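Local coordinates for protein transcriptional regulator, TetR family (Marinobacter aquaeolei, PDB 3NNR) that probably binds DNA through an N-terminal helix-turn-helix, as a transcriptional regulator of the TetR family, at the interface of chains A and B. Sequence-based numbering; all coordinates share one arbitrary frame. Chains: chain A/B, Transcriptional regulator, TetR family.

The interface of chains A and B. Residues chain A 22-25, 100-101, 104; chain B 24, 101, 104.
A:Arg24 and B:Arg24 lie antiparallel at the two-fold axis, each sliding past the other and lodged between its twin and a tyrosine of the opposite chain. This patch of a TetR-type dimer interface, probably the biological one, illustrates how like charges can meet on a symmetry axis when aromatic faces and carboxylates surround them.

Cation-pi contacts come first. A:Arg24 NE sits over the face of the B:Tyr104 ring, 3.7 Å from its centroid, and B:Arg24 repeats this over A:Tyr104. The guanidinium and ring planes are 29° apart, and the group lies tilted over the ring. The opposite guanidinium face meets the partner arginine's CG, and the two CG atoms of A:Arg24 and B:Arg24 are 3.5 Å apart. Bends at chi2 and chi3 carry each guanidinium over the partner's tyrosine face.

Charge pairing supplies the second layer. B:Arg24 NH2 forms a salt bridge and hydrogen bond with the A:Glu23 carboxylate oxygen OE2 at 2.5 Å. A:Glu23 OE2 accepts through its anti lone pair, the one pointing away from the other carboxylate oxygen, and lies 21° out of the guanidinium plane. The same NH2 makes a longer salt bridge to A:Asp101 OD1, 3.6 Å away, mirrored by A:Arg24 and B:Asp101. These carboxylates probably offset the repulsion between the arginines: A:Arg24 NE and B:Arg24 NE are 4.3 Å apart.

Around the hydroxyls, each tyrosine points its OH toward the opposite Asp101 carboxylate, which is nearly parallel to the ring plane (12° apart) but displaced from it; the modelled separation is too short to be trusted. Beyond it, the B:Tyr104 OH reaches the backbone of A:Gly22, 3.3 Å from its CA.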
ATOM      1  N   GLY A  22       0.611   0.136  18.457  1.00 58.19           N
ATOM      2  CA  GLY A  22       1.676   0.276  17.452  1.00 57.11           C
ATOM      3  C   GLY A  22       2.924  -0.370  18.011  1.00 54.79           C
ATOM      4  O   GLY A  22       3.277  -0.106  19.166  1.00 57.21           O
ATOM      5  N   GLU A  23       3.618  -1.187  17.223  1.00 50.36           N
ATOM      6  CA  GLU A  23       4.849  -1.808  17.740  1.00 55.47           C
ATOM      7  C   GLU A  23       5.912  -0.758  18.133  1.00 56.20           C
ATOM      8  O   GLU A  23       6.682  -0.987  19.043  1.00 61.84           O
ATOM      9  CB  GLU A  23       5.420  -2.884  16.800  1.00 54.41           C
ATOM     10  CG  GLU A  23       6.437  -2.411  15.775  1.00 59.10           C
ATOM     11  CD  GLU A  23       7.833  -2.221  16.324  1.00 64.72           C
ATOM     12  OE1 GLU A  23       8.247  -2.878  17.316  1.00 64.84           O
ATOM     13  OE2 GLU A  23       8.535  -1.405  15.722  1.00 62.62           O
ATOM     14  N   ARG A  24       5.960   0.338  17.397  1.00 56.92           N
ATOM     15  CA  ARG A  24       6.808   1.504  17.660  1.00 60.52           C
ATOM     16  C   ARG A  24       6.802   1.833  19.167  1.00 61.78           C
ATOM     17  O   ARG A  24       7.853   1.980  19.789  1.00 65.62           O
ATOM     18  CB  ARG A  24       6.213   2.728  16.945  1.00 64.22           C
ATOM     19  CG  ARG A  24       7.140   3.565  16.093  1.00 74.48           C
ATOM     20  CD  ARG A  24       6.786   5.048  16.114  1.00 74.60           C
ATOM     21  NE  ARG A  24       6.635   5.640  14.788  1.00 92.85           N
ATOM     22  CZ  ARG A  24       6.683   6.960  14.507  1.00 92.47           C
ATOM     23  NH1 ARG A  24       6.957   7.915  15.428  1.00 86.30           N
ATOM     24  NH2 ARG A  24       6.494   7.335  13.241  1.00 93.87           N
ATOM     25  N   ASN A  25       5.598   1.879  19.740  1.00 59.85           N
ATOM     26  CA  ASN A  25       5.372   2.316  21.118  1.00 60.64           C
ATOM     27  C   ASN A  25       5.328   1.226  22.171  1.00 57.61           C
ATOM     28  O   ASN A  25       5.047   1.524  23.317  1.00 59.20           O
ATOM     29  CB  ASN A  25       4.048   3.079  21.214  1.00 62.52           C
ATOM     30  CG  ASN A  25       3.952   4.229  20.250  1.00 62.84           C
ATOM     31  OD1 ASN A  25       3.018   4.278  19.470  1.00 55.76           O
ATOM     32  ND2 ASN A  25       4.918   5.153  20.284  1.00 67.70           N
ATOM     33  N   ARG A 100       1.803  -2.179   9.013  1.00 55.76           N
ATOM     34  CA  ARG A 100       1.866  -0.790   9.431  1.00 56.70           C
ATOM     35  C   ARG A 100       3.309  -0.316   9.625  1.00 59.76           C
ATOM     36  O   ARG A 100       3.649   0.787   9.192  1.00 61.10           O
ATOM     37  CB  ARG A 100       1.052  -0.629  10.698  1.00 54.89           C
ATOM     38  CG  ARG A 100       0.979   0.768  11.268  1.00 61.11           C
ATOM     39  CD  ARG A 100      -0.223   0.839  12.199  1.00 60.72           C
ATOM     40  NE  ARG A 100      -0.073  -0.001  13.362  1.00 65.72           N
ATOM     41  CZ  ARG A 100      -1.054  -0.505  14.115  1.00 62.49           C
ATOM     42  NH1 ARG A 100      -2.331  -0.355  13.829  1.00 55.81           N
ATOM     43  NH2 ARG A 100      -0.726  -1.227  15.173  1.00 67.79           N
ATOM     44  N   ASP A 101       4.141  -1.152  10.250  1.00 57.09           N
ATOM     45  CA  ASP A 101       5.536  -0.841  10.509  1.00 57.31           C
ATOM     46  C   ASP A 101       6.446  -1.731   9.672  1.00 57.94           C
ATOM     47  O   ASP A 101       7.643  -1.897   9.987  1.00 61.93           O
ATOM     48  CB  ASP A 101       5.824  -0.940  12.025  1.00 56.82           C
ATOM     49  CG  ASP A 101       5.474   0.338  12.778  1.00 65.27           C
ATOM     50  OD1 ASP A 101       5.767   1.439  12.252  1.00 81.32           O
ATOM     51  OD2 ASP A 101       5.008   0.253  13.936  1.00 59.86           O
ATOM     52  N   TYR A 104      10.311  -0.869   8.891  1.00 60.10           N
ATOM     53  CA  TYR A 104      11.234  -0.899  10.045  1.00 59.52           C
ATOM     54  C   TYR A 104      11.472  -2.330  10.527  1.00 57.82           C
ATOM     55  O   TYR A 104      12.565  -2.677  10.980  1.00 57.99           O
ATOM     56  CB  TYR A 104      10.714  -0.052  11.199  1.00 58.26           C
ATOM     57  CG  TYR A 104      10.647   1.403  10.867  1.00 54.55           C
ATOM     58  CD1 TYR A 104      11.769   2.225  11.017  1.00 53.77           C
ATOM     59  CD2 TYR A 104       9.476   1.975  10.361  1.00 49.71           C
ATOM     60  CE1 TYR A 104      11.710   3.599  10.701  1.00 52.81           C
ATOM     61  CE2 TYR A 104       9.417   3.336  10.031  1.00 51.15           C
ATOM     62  CZ  TYR A 104      10.531   4.144  10.216  1.00 51.53           C
ATOM     63  OH  TYR A 104      10.496   5.474   9.939  1.00 56.76           O
TER
ATOM     64  N   ARG B  24      10.730   8.106  12.549  1.00 56.92           N
ATOM     65  CA  ARG B  24      10.735   7.372  13.817  1.00 60.52           C
ATOM     66  C   ARG B  24      12.020   7.691  14.607  1.00 61.78           C
ATOM     67  O   ARG B  24      11.972   8.050  15.782  1.00 65.62           O
ATOM     68  CB  ARG B  24      10.767   5.863  13.523  1.00 64.22           C
ATOM     69  CG  ARG B  24       9.760   4.986  14.232  1.00 74.48           C
ATOM     70  CD  ARG B  24      10.308   3.601  14.559  1.00 74.60           C
ATOM     71  NE  ARG B  24       9.462   2.505  14.097  1.00 92.85           N
ATOM     72  CZ  ARG B  24       9.509   1.232  14.547  1.00 92.47           C
ATOM     73  NH1 ARG B  24      10.311   0.822  15.558  1.00 86.30           N
ATOM     74  NH2 ARG B  24       8.683   0.344  13.993  1.00 93.87           N
ATOM     75  N   ASP B 101       5.668   6.115   7.351  1.00 57.09           N
ATOM     76  CA  ASP B 101       5.174   6.260   8.708  1.00 57.31           C
ATOM     77  C   ASP B 101       3.798   6.914   8.710  1.00 57.94           C
ATOM     78  O   ASP B 101       3.352   7.460   9.740  1.00 61.93           O
ATOM     79  CB  ASP B 101       6.207   7.027   9.565  1.00 56.82           C
ATOM     80  CG  ASP B 101       7.295   6.122  10.133  1.00 65.27           C
ATOM     81  OD1 ASP B 101       6.959   5.000  10.583  1.00 81.32           O
ATOM     82  OD2 ASP B 101       8.462   6.562  10.232  1.00 59.86           O
ATOM     83  N   TYR B 104       1.229   6.708  11.816  1.00 60.10           N
ATOM     84  CA  TYR B 104       1.637   7.411  13.051  1.00 59.52           C
ATOM     85  C   TYR B 104       1.569   8.928  12.872  1.00 57.82           C
ATOM     86  O   TYR B 104       1.249   9.665  13.806  1.00 57.99           O
ATOM     87  CB  TYR B 104       3.042   7.011  13.484  1.00 58.26           C
ATOM     88  CG  TYR B 104       3.142   5.573  13.874  1.00 54.55           C
ATOM     89  CD1 TYR B 104       2.827   5.160  15.173  1.00 53.77           C
ATOM     90  CD2 TYR B 104       3.513   4.597  12.945  1.00 49.71           C
ATOM     91  CE1 TYR B 104       2.916   3.801  15.544  1.00 52.81           C
ATOM     92  CE2 TYR B 104       3.589   3.244  13.306  1.00 51.15           C
ATOM     93  CZ  TYR B 104       3.304   2.856  14.608  1.00 51.53           C
ATOM     94  OH  TYR B 104       3.401   1.557  14.997  1.00 56.76           O
TER